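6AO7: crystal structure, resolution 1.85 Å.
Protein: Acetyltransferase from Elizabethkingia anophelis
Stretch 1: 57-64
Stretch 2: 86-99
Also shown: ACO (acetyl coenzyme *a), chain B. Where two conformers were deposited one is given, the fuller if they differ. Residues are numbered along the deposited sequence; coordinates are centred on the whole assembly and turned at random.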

ATOM      1  N   ILE A  57      -9.919  28.929  -4.795  1.00 41.18           N
ATOM      2  CA  ILE A  57      -9.208  27.754  -5.296  0.50 38.38           C
ATOM      3  C   ILE A  57      -8.907  26.850  -4.106  1.00 40.86           C
ATOM      4  O   ILE A  57      -8.099  27.193  -3.241  1.00 41.11           O
ATOM      5  CB  ILE A  57      -7.923  28.135  -6.037  0.50 39.00           C
ATOM      6  CG1 ILE A  57      -8.222  29.149  -7.144  0.50 45.16           C
ATOM      7  CG2 ILE A  57      -7.273  26.882  -6.638  0.50 35.15           C
ATOM      8  CD1 ILE A  57      -9.135  28.606  -8.221  0.50 38.16           C
ATOM      9  N   ILE A  58      -9.558  25.691  -4.058  1.00 40.08           N
ATOM     10  CA  ILE A  58      -9.407  24.770  -2.940  1.00 42.02           C
ATOM     11  C   ILE A  58      -8.752  23.461  -3.341  1.00 37.08           C
ATOM     12  O   ILE A  58      -8.546  22.600  -2.482  1.00 41.60           O
ATOM     13  CB  ILE A  58     -10.763  24.490  -2.264  1.00 43.06           C
ATOM     14  CG1 ILE A  58     -11.703  23.847  -3.282  1.00 51.14           C
ATOM     15  CG2 ILE A  58     -11.356  25.778  -1.684  1.00 50.82           C
ATOM     16  CD1 ILE A  58     -12.927  23.253  -2.676  1.00 63.05           C
ATOM     17  N   GLY A  59      -8.410  23.285  -4.606  1.00 37.16           N
ATOM     18  CA  GLY A  59      -7.764  22.054  -5.022  1.00 31.39           C
ATOM     19  C   GLY A  59      -7.227  22.225  -6.420  1.00 33.00           C
ATOM     20  O   GLY A  59      -7.549  23.196  -7.114  1.00 36.50           O
ATOM     21  N   CYS A  60      -6.402  21.256  -6.827  1.00 32.20           N
ATOM     22  CA  CYS A  60      -5.743  21.318  -8.129  1.00 31.96           C
ATOM     23  C   CYS A  60      -5.187  19.952  -8.477  1.00 34.79           C
ATOM     24  O   CYS A  60      -4.975  19.106  -7.602  1.00 34.03           O
ATOM     25  CB  CYS A  60      -4.608  22.352  -8.139  1.00 33.15           C
ATOM     26  SG  CYS A  60      -3.291  22.000  -6.935  1.00 38.94           S
ATOM     27  N   TYR A  61      -4.937  19.753  -9.771  1.00 33.15           N
ATOM     28  CA  TYR A  61      -4.143  18.614 -10.214  1.00 31.90           C
ATOM     29  C   TYR A  61      -3.365  18.993 -11.477  1.00 32.40           C
ATOM     30  O   TYR A  61      -3.706  19.946 -12.187  1.00 33.46           O
ATOM     31  CB  TYR A  61      -4.999  17.360 -10.454  1.00 28.67           C
ATOM     32  CG  TYR A  61      -6.046  17.437 -11.547  1.00 32.37           C
ATOM     33  CD1 TYR A  61      -5.703  17.245 -12.893  1.00 30.88           C
ATOM     34  CD2 TYR A  61      -7.394  17.634 -11.234  1.00 33.50           C
ATOM     35  CE1 TYR A  61      -6.668  17.266 -13.885  1.00 35.42           C
ATOM     36  CE2 TYR A  61      -8.373  17.657 -12.229  1.00 31.87           C
ATOM     37  CZ  TYR A  61      -7.999  17.472 -13.553  1.00 36.52           C
ATOM     38  OH  TYR A  61      -8.950  17.478 -14.550  1.00 36.13           O
ATOM     39  N   VAL A  62      -2.298  18.236 -11.726  1.00 33.18           N
ATOM     40  CA  VAL A  62      -1.444  18.403 -12.897  1.00 32.04           C
ATOM     41  C   VAL A  62      -1.390  17.082 -13.657  1.00 29.41           C
ATOM     42  O   VAL A  62      -1.036  16.037 -13.077  1.00 32.10           O
ATOM     43  CB  VAL A  62      -0.025  18.842 -12.509  1.00 29.74           C
ATOM     44  CG1 VAL A  62       0.856  18.923 -13.765  1.00 31.92           C
ATOM     45  CG2 VAL A  62      -0.071  20.155 -11.750  1.00 32.19           C
ATOM     46  N   LEU A  63      -1.735  17.130 -14.946  1.00 30.57           N
ATOM     47  CA  LEU A  63      -1.586  16.000 -15.856  1.00 32.21           C
ATOM     48  C   LEU A  63      -0.299  16.157 -16.648  1.00 32.89           C
ATOM     49  O   LEU A  63      -0.030  17.233 -17.187  1.00 36.71           O
ATOM     50  CB  LEU A  63      -2.766  15.912 -16.819  1.00 34.68           C
ATOM     51  CG  LEU A  63      -4.016  15.209 -16.312  1.00 36.68           C
ATOM     52  CD1 LEU A  63      -5.117  15.376 -17.312  1.00 32.81           C
ATOM     53  CD2 LEU A  63      -3.713  13.712 -16.088  1.00 43.54           C
ATOM     54  N   TYR A  64       0.463  15.068 -16.756  1.00 35.84           N
ATOM     55  CA  TYR A  64       1.816  15.096 -17.311  1.00 33.94           C
ATOM     56  C   TYR A  64       1.998  13.918 -18.260  1.00 32.68           C
ATOM     57  O   TYR A  64       2.266  12.793 -17.811  1.00 30.05           O
ATOM     58  CB  TYR A  64       2.847  15.040 -16.186  1.00 36.26           C
ATOM     59  CG  TYR A  64       4.288  14.886 -16.627  1.00 41.68           C
ATOM     60  CD1 TYR A  64       4.930  13.657 -16.567  1.00 40.59           C
ATOM     61  CD2 TYR A  64       5.013  15.986 -17.072  1.00 41.22           C
ATOM     62  CE1 TYR A  64       6.261  13.525 -16.954  1.00 52.50           C
ATOM     63  CE2 TYR A  64       6.338  15.867 -17.461  1.00 50.58           C
ATOM     64  CZ  TYR A  64       6.957  14.636 -17.400  1.00 57.84           C
ATOM     65  OH  TYR A  64       8.272  14.521 -17.787  1.00 66.41           O
ATOM     66  N   GLY A  86     -14.583  14.447   0.419  1.00 47.61           N
ATOM     67  CA  GLY A  86     -14.865  13.917  -0.898  1.00 47.27           C
ATOM     68  C   GLY A  86     -14.393  14.749  -2.077  1.00 46.89           C
ATOM     69  O   GLY A  86     -14.649  14.355  -3.222  1.00 46.59           O
ATOM     70  N   ILE A  87     -13.710  15.876  -1.854  1.00 45.16           N
ATOM     71  CA  ILE A  87     -13.277  16.691  -2.991  1.00 38.47           C
ATOM     72  C   ILE A  87     -12.226  15.958  -3.822  1.00 38.27           C
ATOM     73  O   ILE A  87     -12.244  16.021  -5.058  1.00 38.78           O
ATOM     74  CB  ILE A  87     -12.762  18.064  -2.520  1.00 39.43           C
ATOM     75  CG1 ILE A  87     -13.874  18.822  -1.792  1.00 42.77           C
ATOM     76  CG2 ILE A  87     -12.259  18.880  -3.715  1.00 36.83           C
ATOM     77  CD1 ILE A  87     -13.417  20.108  -1.164  1.00 48.38           C
ATOM     78  N   GLY A  88     -11.291  15.264  -3.170  1.00 36.13           N
ATOM     79  CA  GLY A  88     -10.279  14.535  -3.922  1.00 38.07           C
ATOM     80  C   GLY A  88     -10.879  13.521  -4.882  1.00 37.38           C
ATOM     81  O   GLY A  88     -10.435  13.398  -6.028  1.00 33.67           O
ATOM     82  N   GLY A  89     -11.903  12.796  -4.432  1.00 35.96           N
ATOM     83  CA  GLY A  89     -12.580  11.859  -5.310  1.00 38.35           C
ATOM     84  C   GLY A  89     -13.218  12.536  -6.509  1.00 40.88           C
ATOM     85  O   GLY A  89     -13.174  12.014  -7.628  1.00 42.03           O
ATOM     86  N   GLN A  90     -13.829  13.701  -6.292  1.00 39.50           N
ATOM     87  CA  GLN A  90     -14.372  14.461  -7.411  1.00 39.91           C
ATOM     88  C   GLN A  90     -13.268  14.854  -8.382  1.00 43.48           C
ATOM     89  O   GLN A  90     -13.449  14.776  -9.603  1.00 37.97           O
ATOM     90  CB  GLN A  90     -15.107  15.702  -6.897  1.00 44.68           C
ATOM     91  CG  GLN A  90     -16.418  15.391  -6.203  1.00 55.43           C
ATOM     92  CD  GLN A  90     -17.323  14.506  -7.045  1.00 66.53           C
ATOM     93  OE1 GLN A  90     -17.661  13.383  -6.648  1.00 68.61           O
ATOM     94  NE2 GLN A  90     -17.714  15.003  -8.221  1.00 67.54           N
ATOM     95  N   LEU A  91     -12.109  15.264  -7.854  1.00 39.88           N
ATOM     96  CA  LEU A  91     -10.979  15.587  -8.721  1.00 41.87           C
ATOM     97  C   LEU A  91     -10.548  14.371  -9.536  1.00 37.62           C
ATOM     98  O   LEU A  91     -10.328  14.472 -10.748  1.00 37.81           O
ATOM     99  CB  LEU A  91      -9.808  16.130  -7.893  1.00 38.33           C
ATOM    100  CG  LEU A  91      -9.954  17.511  -7.245  1.00 39.43           C
ATOM    101  CD1 LEU A  91      -8.638  17.951  -6.627  1.00 38.37           C
ATOM    102  CD2 LEU A  91     -10.402  18.530  -8.262  1.00 38.42           C
ATOM    103  N   LEU A  92     -10.430  13.201  -8.891  1.00 33.81           N
ATOM    104  CA  LEU A  92      -9.965  12.018  -9.608  1.00 34.53           C
ATOM    105  C   LEU A  92     -10.911  11.638 -10.746  1.00 38.40           C
ATOM    106  O   LEU A  92     -10.458  11.271 -11.839  1.00 34.27           O
ATOM    107  CB  LEU A  92      -9.781  10.847  -8.638  1.00 34.63           C
ATOM    108  CG  LEU A  92      -8.590  10.971  -7.680  1.00 31.91           C
ATOM    109  CD1 LEU A  92      -8.677   9.921  -6.593  1.00 33.85           C
ATOM    110  CD2 LEU A  92      -7.291  10.821  -8.470  1.00 31.25           C
ATOM    111  N   LYS A  93     -12.223  11.714 -10.505  1.00 39.28           N
ATOM    112  CA  LYS A  93     -13.206  11.495 -11.565  1.00 39.18           C
ATOM    113  C   LYS A  93     -13.003  12.461 -12.724  1.00 43.08           C
ATOM    114  O   LYS A  93     -13.160  12.084 -13.894  1.00 44.72           O
ATOM    115  CB  LYS A  93     -14.625  11.655 -11.006  1.00 37.33           C
ATOM    116  N   ASP A  94     -12.700  13.725 -12.417  1.00 36.84           N
ATOM    117  CA  ASP A  94     -12.499  14.706 -13.475  1.00 33.91           C
ATOM    118  C   ASP A  94     -11.225  14.417 -14.258  1.00 35.42           C
ATOM    119  O   ASP A  94     -11.209  14.563 -15.481  1.00 38.13           O
ATOM    120  CB  ASP A  94     -12.473  16.114 -12.882  1.00 37.27           C
ATOM    121  CG  ASP A  94     -12.605  17.184 -13.934  1.00 37.65           C
ATOM    122  OD1 ASP A  94     -13.746  17.423 -14.375  1.00 45.10           O
ATOM    123  OD2 ASP A  94     -11.578  17.781 -14.326  1.00 39.92           O
ATOM    124  N   VAL A  95     -10.153  13.994 -13.575  1.00 34.52           N
ATOM    125  CA  VAL A  95      -8.912  13.647 -14.273  1.00 39.05           C
ATOM    126  C   VAL A  95      -9.157  12.520 -15.262  1.00 37.79           C
ATOM    127  O   VAL A  95      -8.658  12.551 -16.396  1.00 36.14           O
ATOM    128  CB  VAL A  95      -7.810  13.242 -13.281  1.00 45.66           C
ATOM    129  CG1 VAL A  95      -6.551  12.826 -14.050  1.00 46.03           C
ATOM    130  CG2 VAL A  95      -7.507  14.348 -12.328  1.00 53.03           C
ATOM    131  N   ILE A  96      -9.894  11.491 -14.827  1.00 32.44           N
ATOM    132  CA  ILE A  96     -10.178  10.332 -15.666  1.00 35.44           C
ATOM    133  C   ILE A  96     -10.873  10.756 -16.949  1.00 42.25           C
ATOM    134  O   ILE A  96     -10.560  10.258 -18.040  1.00 46.23           O
ATOM    135  CB  ILE A  96     -11.024   9.308 -14.886  1.00 37.50           C
ATOM    136  CG1 ILE A  96     -10.215   8.683 -13.747  1.00 42.55           C
ATOM    137  CG2 ILE A  96     -11.568   8.250 -15.830  1.00 43.22           C
ATOM    138  CD1 ILE A  96     -11.058   7.847 -12.771  1.00 44.96           C
ATOM    139  N   LEU A  97     -11.820  11.691 -16.849  1.00 45.07           N
ATOM    140  CA  LEU A  97     -12.508  12.146 -18.052  1.00 51.83           C
ATOM    141  C   LEU A  97     -11.577  12.957 -18.950  1.00 47.15           C
ATOM    142  O   LEU A  97     -11.594  12.795 -20.175  1.00 46.20           O
ATOM    143  CB  LEU A  97     -13.744  12.960 -17.680  1.00 60.27           C
ATOM    144  CG  LEU A  97     -14.739  13.134 -18.830  1.00 78.47           C
ATOM    145  CD1 LEU A  97     -16.141  12.781 -18.359  1.00 89.03           C
ATOM    146  CD2 LEU A  97     -14.701  14.544 -19.411  1.00 78.83           C
ATOM    147  N   LYS A  98     -10.754  13.828 -18.360  1.00 45.56           N
ATOM    148  CA  LYS A  98      -9.853  14.652 -19.166  1.00 46.38           C
ATOM    149  C   LYS A  98      -8.843  13.795 -19.921  1.00 40.42           C
ATOM    150  O   LYS A  98      -8.498  14.090 -21.072  1.00 40.05           O
ATOM    151  CB  LYS A  98      -9.119  15.659 -18.276  1.00 46.50           C
ATOM    152  CG  LYS A  98      -9.542  17.101 -18.452  1.00 53.09           C
ATOM    153  CD  LYS A  98     -10.906  17.380 -17.847  1.00 51.54           C
ATOM    154  CE  LYS A  98     -10.963  18.811 -17.368  1.00 48.35           C
ATOM    155  NZ  LYS A  98     -12.236  19.133 -16.683  1.00 59.90           N
ATOM    156  N   ALA A  99      -8.340  12.740 -19.277  1.00 38.74           N
ATOM    157  CA  ALA A  99      -7.336  11.892 -19.913  1.00 39.97           C
ATOM    158  C   ALA A  99      -7.945  11.080 -21.046  1.00 47.34           C
ATOM    159  O   ALA A  99      -7.326  10.912 -22.107  1.00 40.11           O
ATOM    160  CB  ALA A  99      -6.690  10.972 -18.874  1.00 37.32           C
TER
HETATM  161  N1A ACO B 201      -6.766   4.692   5.552  0.94 42.10           N
HETATM  162  C2A ACO B 201      -7.226   4.800   4.304  0.94 41.36           C
HETATM  163  N3A ACO B 201      -8.169   5.614   3.825  0.94 50.14           N
HETATM  164  C4A ACO B 201      -8.689   6.370   4.796  0.94 57.49           C
HETATM  165  C5A ACO B 201      -8.338   6.355   6.139  0.94 59.94           C
HETATM  166  C6A ACO B 201      -7.310   5.467   6.516  0.94 55.58           C
HETATM  167  N6A ACO B 201      -6.856   5.334   7.765  0.94 56.25           N
HETATM  168  N7A ACO B 201      -9.132   7.230   6.864  0.94 60.89           N
HETATM  169  C8A ACO B 201      -9.929   7.750   5.958  0.94 60.16           C
HETATM  170  N9A ACO B 201      -9.712   7.280   4.688  0.94 55.34           N
HETATM  171  C1B ACO B 201     -10.448   7.607   3.468  0.94 47.81           C
HETATM  172  C2B ACO B 201     -11.711   8.437   3.638  0.94 40.00           C
HETATM  173  O2B ACO B 201     -12.797   7.678   4.151  0.94 43.91           O
HETATM  174  C3B ACO B 201     -11.950   8.807   2.175  0.94 34.69           C
HETATM  175  O3B ACO B 201     -12.499   7.699   1.432  0.94 41.01           O
HETATM  176  P3B ACO B 201     -14.059   7.413   1.168  0.94 51.89           P
HETATM  177  O7A ACO B 201     -14.655   7.050   2.544  0.94 50.12           O
HETATM  178  O8A ACO B 201     -14.624   8.694   0.511  0.94 54.19           O
HETATM  179  O9A ACO B 201     -14.140   6.258   0.210  0.94 39.88           O
HETATM  180  C4B ACO B 201     -10.531   8.937   1.600  0.94 45.56           C
HETATM  181  O4B ACO B 201      -9.644   8.381   2.602  0.94 48.16           O
HETATM  182  C5B ACO B 201     -10.151  10.348   1.221  0.94 42.55           C
HETATM  183  O5B ACO B 201     -11.184  10.759   0.297  0.94 37.38           O
HETATM  184  P1A ACO B 201     -11.433  12.351  -0.115  0.94 34.28           P
HETATM  185  O1A ACO B 201     -12.163  13.137   0.904  0.94 35.02           O
HETATM  186  O2A ACO B 201     -12.170  12.303  -1.446  0.94 27.72           O
HETATM  187  O3A ACO B 201      -9.928  12.854  -0.262  0.94 38.92           O
HETATM  188  P2A ACO B 201      -9.281  14.311  -0.171  0.94 35.62           P
HETATM  189  O4A ACO B 201     -10.386  15.250  -0.457  0.94 37.03           O
HETATM  190  O5A ACO B 201      -8.709  14.489   1.224  0.94 33.26           O
HETATM  191  O6A ACO B 201      -8.077  14.351  -1.209  0.94 33.01           O
HETATM  192  CBP ACO B 201      -5.665  14.136  -1.164  0.94 27.41           C
HETATM  193  CCP ACO B 201      -7.003  13.409  -1.109  0.94 28.58           C
HETATM  194  CDP ACO B 201      -5.542  14.826  -2.533  0.94 28.21           C
HETATM  195  CEP ACO B 201      -4.540  13.100  -1.010  0.94 34.32           C
HETATM  196  CAP ACO B 201      -5.606  15.217  -0.053  0.94 32.49           C
HETATM  197  OAP ACO B 201      -5.827  14.629   1.219  0.94 44.36           O
HETATM  198  C9P ACO B 201      -4.355  16.082  -0.049  0.94 35.49           C
HETATM  199  O9P ACO B 201      -4.281  17.057  -0.789  0.94 34.41           O
HETATM  200  N8P ACO B 201      -3.354  15.689   0.731  0.94 34.06           N
HETATM  201  C7P ACO B 201      -2.068  16.372   0.747  0.94 36.54           C
HETATM  202  C6P ACO B 201      -1.388  16.360  -0.618  0.94 37.99           C
HETATM  203  C5P ACO B 201      -1.134  14.957  -1.119  0.94 41.84           C
HETATM  204  O5P ACO B 201      -0.726  14.076  -0.367  0.94 39.52           O
HETATM  205  N4P ACO B 201      -1.371  14.741  -2.411  0.94 36.60           N
HETATM  206  C3P ACO B 201      -1.126  13.465  -3.073  0.94 28.76           C
HETATM  207  C2P ACO B 201       0.351  13.166  -3.219  0.94 28.44           C
HETATM  208  S1P ACO B 201       0.815  11.992  -4.547  0.94 35.96           S
HETATM  209  C   ACO B 201       0.713  13.073  -5.952  0.94 34.00           C
HETATM  210  O   ACO B 201       0.353  14.214  -5.868  0.94 32.94           O
HETATM  211  CH3 ACO B 201       1.070  12.397  -7.242  0.94 33.32           C

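At the centre of the contact, the ring of Tyr 61 receives Val 95 squarely on one face. The CG2 methyl of Val 95 lies 3.1 Å from the ring centroid and 2° off the ring normal, so its C–H bonds meet the pi cloud in a close CH–pi contact; the shortest atom pair, Tyr 61 CZ to Val 95 CG2, is 3.4 Å. The other methyl of Val 95 serves the next inward-facing strand residue, CG1 lying 3.6 Å from Leu 63 CD2. Leu 91, one helical turn earlier, packs more loosely on Tyr 61 (CD2 to CD2, 4.3 Å). Leu 91 CD1 lies 4.5 Å from Gly 59 CA, over a position where even a CB would sit tightly against that methyl. Farther along, the CA-to-CB bond of Ile 58 points sideways to the helix, yet its CD1 reaches Ile 87 CD1 at 3.5 Å.

The backbones are in register with this packing. Strand 57-64 and helix 87-99 run in broadly the same direction, 34° apart, with axes approaching to 9.4 Å. Alternate strand residues Gly 59, Tyr 61 and Leu 63 register with Ile 87, Leu 91 and Val 95, matching the two-residue strand repeat to one helical turn. Cys 60 and Val 62 direct their side chains away.

The polar edge begins at the phenol oxygen. Tyr 61 OH donates a hydrogen bond to Asp 94 OD2 (2.7 Å), the acceptor lying near the ring plane. Asp 94 OD2 also forms a salt bridge with Lys 98 NZ (2.8 Å), one turn onward, so Asp 94 OD2 accepts from the strand while staying bound to a lysine of its own helix. Lys 98 also covers this edge, its CE 3.7 Å from Tyr 61 OH and its CB 4.1 Å from Leu 63 CD1. At the N-terminal end of the helix, the amides of the N-cap Gly 86 and of Gly 88 and Gly 89 donate hydrogen bonds to acetyl coenzyme A.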